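PDB 5J8N: exodeoxyribonuclease III, which probably cleaves DNA at abasic sites and degrades duplex DNA from its 3' ends, using bound magnesium or manganese. Local coordinates for residues P79-K84 and R99-D104; A127-F132 and R178-K183. The protein carries 3 engineered substitutions. One frame throughout, in Å; residues are numbered along the deposited sequence.

Contact 1 of 2, residues P79-K84 and R99-D104; sequences PIKLEK and RTDYED
R99, I80 and D101 bury the largest areas where residues 79-84 run antiparallel to 99-104, the strand axes 4.8 Å apart at 171°. R99 and E83 form a hydrogen-bonded antiparallel pair: R99 N donates to E83 O at 2.8 Å, nearly along the C=O axis, and E83 N returns a bond to R99 O in the carbonyl plane. L82 and T100 follow as a non-hydrogen-bonded pair, their side chains on the opposite face of the sheet.

The R99 chain stands off the strand with CG anti to the backbone N (chi1 170°) and stays extended to NE. This brings its guanidinium side-on to the D101 carboxylate two residues along. R99 NE reaches D101 OD1 at 2.7 Å in an almost straight bond, while R99 NH2 donates to D101 OD2; both oxygens use syn lone pairs, so the two bonds fix the guanidinium's rotation. K81 and E83 approach from over one guanidinium face. E83 OE1 lies 3.7 Å from R99 NH1, a long salt bridge well out of the plane that works through charge alone. K81 bends at its last two torsions to put NZ 2.4 Å from E83 OE2, very short, on the anti lone pair. R99 NH1 also hydrogen-bonds Y135 OH of helix 119-141, tying the network to that helix.

At the other end of the pairing, I80 N donates to D101 O at 2.8 Å, bent to 147°. The I80 side chain crosses that of D101 at about a right angle, CG1 3.7 Å from D101 CB, while CG2 lies against E103 OE2. P79 CG packs beside T100 CB, and Y102 OH hydrogen-bonds S75 OG, on strand 71-75 of the other sheet. An antiparallel ladder carrying a four-residue salt-bridge network on one face thus joins strand 81-84 to strand 97-101, at the edge of one sheet of the DNase I-like fold.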
ATOM      1  N   PRO A  79      11.275 -14.340  -2.874  1.00 14.86           N
ATOM      2  CA  PRO A  79      11.317 -13.596  -4.128  1.00 15.31           C
ATOM      3  C   PRO A  79      12.457 -13.995  -5.019  1.00 17.10           C
ATOM      4  O   PRO A  79      13.525 -14.369  -4.531  1.00 17.89           O
ATOM      5  CB  PRO A  79      11.566 -12.153  -3.692  1.00 16.21           C
ATOM      6  CG  PRO A  79      11.249 -12.091  -2.241  1.00 16.47           C
ATOM      7  CD  PRO A  79      11.432 -13.472  -1.698  1.00 16.96           C
ATOM      8  N   ILE A  80      12.276 -13.854  -6.326  1.00 15.82           N
ATOM      9  CA  ILE A  80      13.380 -14.047  -7.255  1.00 16.35           C
ATOM     10  C   ILE A  80      14.203 -12.786  -7.501  1.00 16.69           C
ATOM     11  O   ILE A  80      15.269 -12.869  -8.095  1.00 20.89           O
ATOM     12  CB  ILE A  80      12.900 -14.607  -8.626  1.00 18.96           C
ATOM     13  CG1 ILE A  80      11.971 -13.632  -9.317  1.00 20.59           C
ATOM     14  CG2 ILE A  80      12.108 -15.909  -8.425  1.00 23.55           C
ATOM     15  CD1 ILE A  80      11.441 -14.227 -10.676  1.00 24.32           C
ATOM     16  N   LYS A  81      13.714 -11.641  -7.043  1.00 16.12           N
ATOM     17  CA  LYS A  81      14.436 -10.342  -7.149  1.00 16.06           C
ATOM     18  C   LYS A  81      13.890  -9.441  -6.070  1.00 14.97           C
ATOM     19  O   LYS A  81      12.688  -9.456  -5.762  1.00 15.30           O
ATOM     20  CB  LYS A  81      14.223  -9.708  -8.539  1.00 19.04           C
ATOM     21  CG  LYS A  81      15.101  -8.503  -8.834  1.00 23.09           C
ATOM     22  CD  LYS A  81      14.956  -8.033 -10.321  1.00 26.15           C
ATOM     23  CE  LYS A  81      16.343  -7.783 -10.911  1.00 40.41           C
ATOM     24  NZ  LYS A  81      17.146  -6.799 -10.098  1.00 45.79           N
ATOM     25  N   LEU A  82      14.803  -8.653  -5.517  1.00 14.80           N
ATOM     26  CA  LEU A  82      14.514  -7.729  -4.438  1.00 15.29           C
ATOM     27  C   LEU A  82      15.143  -6.388  -4.826  1.00 16.34           C
ATOM     28  O   LEU A  82      16.364  -6.366  -5.085  1.00 18.03           O
ATOM     29  CB  LEU A  82      15.116  -8.262  -3.110  1.00 16.24           C
ATOM     30  CG  LEU A  82      15.146  -7.260  -1.951  1.00 18.70           C
ATOM     31  CD1 LEU A  82      13.725  -6.980  -1.473  1.00 18.56           C
ATOM     32  CD2 LEU A  82      15.986  -7.920  -0.879  1.00 17.99           C
ATOM     33  N   GLU A  83      14.349  -5.311  -4.835  1.00 14.60           N
ATOM     34  CA  GLU A  83      14.919  -3.990  -5.082  1.00 16.32           C
ATOM     35  C   GLU A  83      14.303  -2.984  -4.149  1.00 16.82           C
ATOM     36  O   GLU A  83      13.064  -2.899  -4.028  1.00 17.12           O
ATOM     37  CB  GLU A  83      14.726  -3.543  -6.548  1.00 19.06           C
ATOM     38  CG  GLU A  83      15.378  -4.496  -7.501  1.00 21.06           C
ATOM     39  CD  GLU A  83      15.400  -3.996  -8.931  1.00 28.19           C
ATOM     40  OE1 GLU A  83      14.876  -2.906  -9.192  1.00 28.17           O
ATOM     41  OE2 GLU A  83      15.964  -4.696  -9.788  1.00 32.97           O
ATOM     42  N   LYS A  84      15.193  -2.298  -3.453  0.56 16.72           N
ATOM     43  CA  LYS A  84      14.781  -1.285  -2.511  0.56 15.39           C
ATOM     44  C   LYS A  84      14.946   0.019  -3.245  0.56 16.57           C
ATOM     45  O   LYS A  84      16.068   0.450  -3.535  0.56 19.63           O
ATOM     46  CB  LYS A  84      15.610  -1.371  -1.230  0.56 17.28           C
ATOM     47  CG  LYS A  84      15.364  -2.680  -0.489  0.56 17.47           C
ATOM     48  CD  LYS A  84      16.343  -2.904   0.643  0.56 17.04           C
ATOM     49  CE  LYS A  84      16.008  -4.187   1.405  0.56 16.93           C
ATOM     50  NZ  LYS A  84      16.895  -4.425   2.594  0.56 16.94           N
ATOM     51  N   ARG A  99      10.319  -3.446  -3.937  1.00 12.34           N
ATOM     52  CA  ARG A  99       9.966  -4.378  -5.009  1.00 12.12           C
ATOM     53  C   ARG A  99      10.423  -5.772  -4.678  1.00 13.18           C
ATOM     54  O   ARG A  99      11.601  -6.017  -4.348  1.00 13.28           O
ATOM     55  CB  ARG A  99      10.579  -3.895  -6.314  1.00 13.03           C
ATOM     56  CG  ARG A  99      10.467  -4.912  -7.436  1.00 14.00           C
ATOM     57  CD  ARG A  99      11.023  -4.350  -8.724  1.00 14.73           C
ATOM     58  NE  ARG A  99      11.111  -5.394  -9.756  1.00 13.67           N
ATOM     59  CZ  ARG A  99      11.631  -5.192 -10.933  1.00 15.82           C
ATOM     60  NH1 ARG A  99      12.058  -4.012 -11.285  1.00 17.56           N
ATOM     61  NH2 ARG A  99      11.712  -6.221 -11.776  1.00 16.72           N
ATOM     62  N   THR A 100       9.507  -6.728  -4.796  1.00 12.73           N
ATOM     63  CA  THR A 100       9.835  -8.147  -4.702  1.00 12.00           C
ATOM     64  C   THR A 100       9.192  -8.848  -5.895  1.00 13.30           C
ATOM     65  O   THR A 100       7.967  -8.775  -6.052  1.00 13.46           O
ATOM     66  CB  THR A 100       9.317  -8.765  -3.365  1.00 14.00           C
ATOM     67  OG1 THR A 100       7.936  -8.430  -3.215  1.00 13.64           O
ATOM     68  CG2 THR A 100      10.104  -8.227  -2.177  1.00 14.66           C
ATOM     69  N   ASP A 101       9.983  -9.540  -6.698  1.00 13.62           N
ATOM     70  CA  ASP A 101       9.452 -10.266  -7.867  1.00 13.53           C
ATOM     71  C   ASP A 101       9.173 -11.676  -7.452  1.00 17.34           C
ATOM     72  O   ASP A 101      10.014 -12.304  -6.783  1.00 16.91           O
ATOM     73  CB  ASP A 101      10.443 -10.259  -9.033  1.00 15.81           C
ATOM     74  CG  ASP A 101      10.678  -8.869  -9.601  1.00 16.62           C
ATOM     75  OD1 ASP A 101      10.173  -7.868  -9.057  1.00 15.75           O
ATOM     76  OD2 ASP A 101      11.315  -8.820 -10.655  1.00 18.16           O
ATOM     77  N   TYR A 102       8.042 -12.208  -7.925  1.00 16.14           N
ATOM     78  CA  TYR A 102       7.754 -13.643  -7.776  1.00 17.33           C
ATOM     79  C   TYR A 102       7.648 -14.283  -9.150  1.00 19.16           C
ATOM     80  O   TYR A 102       7.721 -13.590 -10.189  1.00 18.72           O
ATOM     81  CB  TYR A 102       6.486 -13.839  -6.944  1.00 16.40           C
ATOM     82  CG  TYR A 102       6.671 -13.247  -5.581  1.00 17.94           C
ATOM     83  CD1 TYR A 102       7.349 -13.964  -4.576  1.00 18.81           C
ATOM     84  CD2 TYR A 102       6.236 -11.955  -5.295  1.00 16.54           C
ATOM     85  CE1 TYR A 102       7.608 -13.375  -3.328  1.00 18.95           C
ATOM     86  CE2 TYR A 102       6.469 -11.367  -4.047  1.00 15.78           C
ATOM     87  CZ  TYR A 102       7.147 -12.095  -3.070  1.00 16.70           C
ATOM     88  OH  TYR A 102       7.435 -11.510  -1.852  1.00 17.79           O
ATOM     89  N   GLU A 103       7.513 -15.621  -9.205  1.00 21.62           N
ATOM     90  CA  GLU A 103       7.488 -16.258 -10.512  1.00 24.28           C
ATOM     91  C   GLU A 103       6.327 -15.730 -11.340  1.00 21.19           C
ATOM     92  O   GLU A 103       6.487 -15.600 -12.542  1.00 22.13           O
ATOM     93  CB  GLU A 103       7.366 -17.790 -10.403  1.00 33.61           C
ATOM     94  CG  GLU A 103       8.531 -18.485  -9.718  1.00 46.98           C
ATOM     95  CD  GLU A 103       9.810 -18.452 -10.529  1.00 59.23           C
ATOM     96  OE1 GLU A 103       9.783 -17.978 -11.688  1.00 61.35           O
ATOM     97  OE2 GLU A 103      10.855 -18.883  -9.990  1.00 64.20           O
ATOM     98  N   ASP A 104       5.211 -15.396 -10.705  1.00 19.21           N
ATOM     99  CA  ASP A 104       4.004 -15.050 -11.453  1.00 19.09           C
ATOM    100  C   ASP A 104       3.721 -13.556 -11.583  1.00 16.39           C
ATOM    101  O   ASP A 104       2.845 -13.160 -12.368  1.00 19.55           O
ATOM    102  CB  ASP A 104       2.790 -15.715 -10.802  1.00 21.81           C
ATOM    103  CG  ASP A 104       2.823 -17.240 -10.922  1.00 25.20           C
ATOM    104  OD1 ASP A 104       2.758 -17.711 -12.070  1.00 27.45           O
ATOM    105  OD2 ASP A 104       2.915 -17.894  -9.858  1.00 27.99           O
TER

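Contact 2 of 2, residues A127-F132 and R178-K183; sequences AFYDAF and RAWMDK
Parallel helical segments 127-132 and 178-183 pack side by side in the DNase I-like fold, the first against strand 106-111, and meet through an aromatic stack. Their axes lie 11.1 Å apart at 1°, a wide spacing spanned mainly by W180. With CG anti to the backbone N (chi1 175°), the indole reaches across and lies over Y129 as an offset stack, the phenol and six-membered ring centroids 3.9 Å apart and the planes at 7°. Y129 CB sits over the five-membered ring, 3.5 Å from its centroid, as a CH-pi contact. An alanine in place of W180 would remove the whole indole, and would probably loosen the joint between the helices and the seating of the Y129 ring. That ring is also held at its far end, where OH hydrogen-bonds V152 O and T154 OG1.

The solvent side is looser: D130 OD1 lies 4.4 Å from K183 NZ, opposite charges beyond salt-bridge range, and approaches W180 CD1 only at 4.0 Å. Toward the interior, F132 meets the indole edge to edge at roughly a right angle between side-chain directions, its CD2 3.7 Å from W180 CZ2.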
ATOM      1  N   ALA A 127       5.590  14.671  -7.487  1.00 16.87           N
ATOM      2  CA  ALA A 127       6.793  14.228  -8.189  1.00 16.62           C
ATOM      3  C   ALA A 127       7.007  12.707  -7.985  1.00 16.66           C
ATOM      4  O   ALA A 127       7.422  11.969  -8.895  1.00 17.10           O
ATOM      5  CB  ALA A 127       7.988  15.010  -7.692  1.00 17.82           C
ATOM      6  N   PHE A 128       6.749  12.217  -6.783  1.00 15.20           N
ATOM      7  CA  PHE A 128       6.830  10.779  -6.494  1.00 14.83           C
ATOM      8  C   PHE A 128       5.840  10.032  -7.356  1.00 15.76           C
ATOM      9  O   PHE A 128       6.179   8.997  -7.934  1.00 14.29           O
ATOM     10  CB  PHE A 128       6.600  10.525  -4.976  1.00 13.49           C
ATOM     11  CG  PHE A 128       6.879   9.116  -4.566  1.00 12.83           C
ATOM     12  CD1 PHE A 128       5.973   8.138  -4.822  1.00 13.20           C
ATOM     13  CD2 PHE A 128       8.044   8.803  -3.841  1.00 15.57           C
ATOM     14  CE1 PHE A 128       6.188   6.811  -4.445  1.00 16.79           C
ATOM     15  CE2 PHE A 128       8.275   7.484  -3.454  1.00 16.28           C
ATOM     16  CZ  PHE A 128       7.342   6.480  -3.755  1.00 16.01           C
ATOM     17  N   TYR A 129       4.604  10.517  -7.443  1.00 15.36           N
ATOM     18  CA  TYR A 129       3.578   9.881  -8.282  1.00 15.40           C
ATOM     19  C   TYR A 129       4.123   9.794  -9.734  1.00 16.11           C
ATOM     20  O   TYR A 129       3.964   8.741 -10.374  1.00 15.73           O
ATOM     21  CB  TYR A 129       2.312  10.733  -8.271  1.00 14.56           C
ATOM     22  CG  TYR A 129       1.354  10.516  -7.126  1.00 13.15           C
ATOM     23  CD1 TYR A 129       1.400   9.374  -6.289  1.00 14.04           C
ATOM     24  CD2 TYR A 129       0.335  11.431  -6.944  1.00 14.49           C
ATOM     25  CE1 TYR A 129       0.417   9.180  -5.270  1.00 14.56           C
ATOM     26  CE2 TYR A 129      -0.640  11.234  -5.954  1.00 15.02           C
ATOM     27  CZ  TYR A 129      -0.582  10.116  -5.129  1.00 14.18           C
ATOM     28  OH  TYR A 129      -1.552   9.955  -4.166  1.00 13.77           O
ATOM     29  N   ASP A 130       4.709  10.873 -10.258  1.00 17.18           N
ATOM     30  CA  ASP A 130       5.188  10.867 -11.650  1.00 17.32           C
ATOM     31  C   ASP A 130       6.278   9.819 -11.836  1.00 16.51           C
ATOM     32  O   ASP A 130       6.292   9.078 -12.821  1.00 17.44           O
ATOM     33  CB  ASP A 130       5.735  12.242 -12.005  1.00 18.85           C
ATOM     34  CG  ASP A 130       4.644  13.279 -12.200  1.00 30.90           C
ATOM     35  OD1 ASP A 130       3.495  12.880 -12.480  1.00 32.04           O
ATOM     36  OD2 ASP A 130       4.961  14.499 -12.119  1.00 37.89           O
ATOM     37  N   ALA A 131       7.219   9.752 -10.887  1.00 15.58           N
ATOM     38  CA  ALA A 131       8.319   8.795 -10.984  1.00 17.09           C
ATOM     39  C   ALA A 131       7.789   7.385 -10.891  1.00 15.27           C
ATOM     40  O   ALA A 131       8.230   6.519 -11.615  1.00 16.62           O
ATOM     41  CB  ALA A 131       9.373   9.044  -9.906  1.00 17.51           C
ATOM     42  N   PHE A 132       6.886   7.122  -9.948  1.00 13.76           N
ATOM     43  CA  PHE A 132       6.290   5.832  -9.876  1.00 13.69           C
ATOM     44  C   PHE A 132       5.570   5.422 -11.161  1.00 14.07           C
ATOM     45  O   PHE A 132       5.742   4.270 -11.616  1.00 14.54           O
ATOM     46  CB  PHE A 132       5.303   5.792  -8.685  1.00 14.34           C
ATOM     47  CG  PHE A 132       4.261   4.677  -8.842  1.00 13.04           C
ATOM     48  CD1 PHE A 132       4.643   3.371  -8.655  1.00 14.50           C
ATOM     49  CD2 PHE A 132       2.969   4.944  -9.284  1.00 14.09           C
ATOM     50  CE1 PHE A 132       3.708   2.305  -8.846  1.00 12.79           C
ATOM     51  CE2 PHE A 132       2.070   3.899  -9.507  1.00 14.67           C
ATOM     52  CZ  PHE A 132       2.453   2.609  -9.335  1.00 14.64           C
ATOM     53  N   ARG A 178      -6.382  13.512  -7.501  1.00 15.84           N
ATOM     54  CA  ARG A 178      -7.399  12.642  -8.094  1.00 15.95           C
ATOM     55  C   ARG A 178      -7.129  12.491  -9.592  1.00 16.82           C
ATOM     56  O   ARG A 178      -7.271  11.368 -10.125  1.00 17.02           O
ATOM     57  CB  ARG A 178      -8.775  13.226  -7.840  1.00 16.80           C
ATOM     58  CG  ARG A 178      -9.099  13.324  -6.324  1.00 18.33           C
ATOM     59  CD  ARG A 178     -10.360  14.133  -6.108  1.00 18.80           C
ATOM     60  NE  ARG A 178     -11.499  13.447  -6.744  1.00 19.70           N
ATOM     61  CZ  ARG A 178     -12.668  14.021  -6.998  1.00 22.41           C
ATOM     62  NH1 ARG A 178     -12.895  15.310  -6.687  1.00 22.18           N
ATOM     63  NH2 ARG A 178     -13.630  13.300  -7.568  1.00 21.46           N
ATOM     64  N   ALA A 179      -6.698  13.579 -10.241  1.00 17.54           N
ATOM     65  CA  ALA A 179      -6.447  13.571 -11.691  1.00 16.82           C
ATOM     66  C   ALA A 179      -5.262  12.652 -11.941  1.00 18.31           C
ATOM     67  O   ALA A 179      -5.209  11.940 -12.966  1.00 17.92           O
ATOM     68  CB  ALA A 179      -6.182  14.971 -12.224  1.00 18.69           C
ATOM     69  N   TRP A 180      -4.264  12.686 -11.062  1.00 17.39           N
ATOM     70  CA  TRP A 180      -3.129  11.788 -11.268  1.00 16.56           C
ATOM     71  C   TRP A 180      -3.606  10.340 -11.191  1.00 15.60           C
ATOM     72  O   TRP A 180      -3.158   9.504 -11.985  1.00 16.88           O
ATOM     73  CB  TRP A 180      -1.981  12.042 -10.272  1.00 16.34           C
ATOM     74  CG  TRP A 180      -0.923  11.003 -10.496  1.00 16.71           C
ATOM     75  CD1 TRP A 180       0.061  11.038 -11.446  1.00 18.93           C
ATOM     76  CD2 TRP A 180      -0.832   9.710  -9.872  1.00 16.42           C
ATOM     77  NE1 TRP A 180       0.774   9.850 -11.415  1.00 16.99           N
ATOM     78  CE2 TRP A 180       0.249   9.031 -10.456  1.00 14.67           C
ATOM     79  CE3 TRP A 180      -1.524   9.095  -8.838  1.00 15.58           C
ATOM     80  CZ2 TRP A 180       0.652   7.746 -10.044  1.00 16.37           C
ATOM     81  CZ3 TRP A 180      -1.141   7.811  -8.421  1.00 17.18           C
ATOM     82  CH2 TRP A 180      -0.057   7.135  -9.052  1.00 15.39           C
ATOM     83  N   MET A 181      -4.492   9.998 -10.249  1.00 14.82           N
ATOM     84  CA  MET A 181      -5.011   8.632 -10.189  1.00 13.66           C
ATOM     85  C   MET A 181      -5.752   8.272 -11.479  1.00 15.55           C
ATOM     86  O   MET A 181      -5.606   7.149 -11.985  1.00 15.84           O
ATOM     87  CB  MET A 181      -5.894   8.488  -8.984  1.00 14.66           C
ATOM     88  CG  MET A 181      -5.103   8.565  -7.636  1.00 15.41           C
ATOM     89  SD  MET A 181      -6.030   7.977  -6.223  1.00 14.93           S
ATOM     90  CE  MET A 181      -6.070   6.236  -6.569  1.00 16.26           C
ATOM     91  N   ASP A 182      -6.505   9.206 -12.055  1.00 15.93           N
ATOM     92  CA  ASP A 182      -7.161   8.961 -13.332  1.00 15.86           C
ATOM     93  C   ASP A 182      -6.101   8.586 -14.380  1.00 17.19           C
ATOM     94  O   ASP A 182      -6.281   7.628 -15.162  1.00 17.76           O
ATOM     95  CB  ASP A 182      -7.917  10.188 -13.828  1.00 17.10           C
ATOM     96  CG  ASP A 182      -9.161  10.532 -13.001  1.00 18.89           C
ATOM     97  OD1 ASP A 182      -9.776   9.618 -12.366  1.00 18.52           O
ATOM     98  OD2 ASP A 182      -9.538  11.738 -13.036  1.00 21.35           O
ATOM     99  N   LYS A 183      -5.020   9.370 -14.433  1.00 17.45           N
ATOM    100  CA  LYS A 183      -3.958   9.196 -15.443  1.00 16.74           C
ATOM    101  C   LYS A 183      -3.288   7.828 -15.235  1.00 16.63           C
ATOM    102  O   LYS A 183      -3.042   7.108 -16.212  1.00 17.46           O
ATOM    103  CB  LYS A 183      -2.955  10.323 -15.323  1.00 19.01           C
ATOM    104  CG  LYS A 183      -1.764  10.205 -16.273  1.00 20.92           C
ATOM    105  CD  LYS A 183      -0.757  11.290 -15.845  1.00 27.26           C
ATOM    106  CE  LYS A 183       0.515  11.215 -16.687  1.00 33.03           C
ATOM    107  NZ  LYS A 183       1.472  12.310 -16.299  1.00 36.73           N
TER

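Overall arrangement
Contacts 1 and 2 follow one another along the chain, with centres 23 Å apart and nearest atoms about 10 Å apart, so they do not touch. Helix 119-141 connects them: Y129 and F132 of contact 2 lie on it, and further along Y135 bonds R99 of contact 1. Strand 106-111 is a second shared element: its L108 touches both R99 of contact 1 and F132 of contact 2. Only contact 2 approaches the predicted catalytic residues, the Y129 side chain being about 5 Å from that of N153 and about 8 Å from that of D151. Contact 1 lies away from the catalytic and metal sites, including N12 and E38, which bind the magnesium ion.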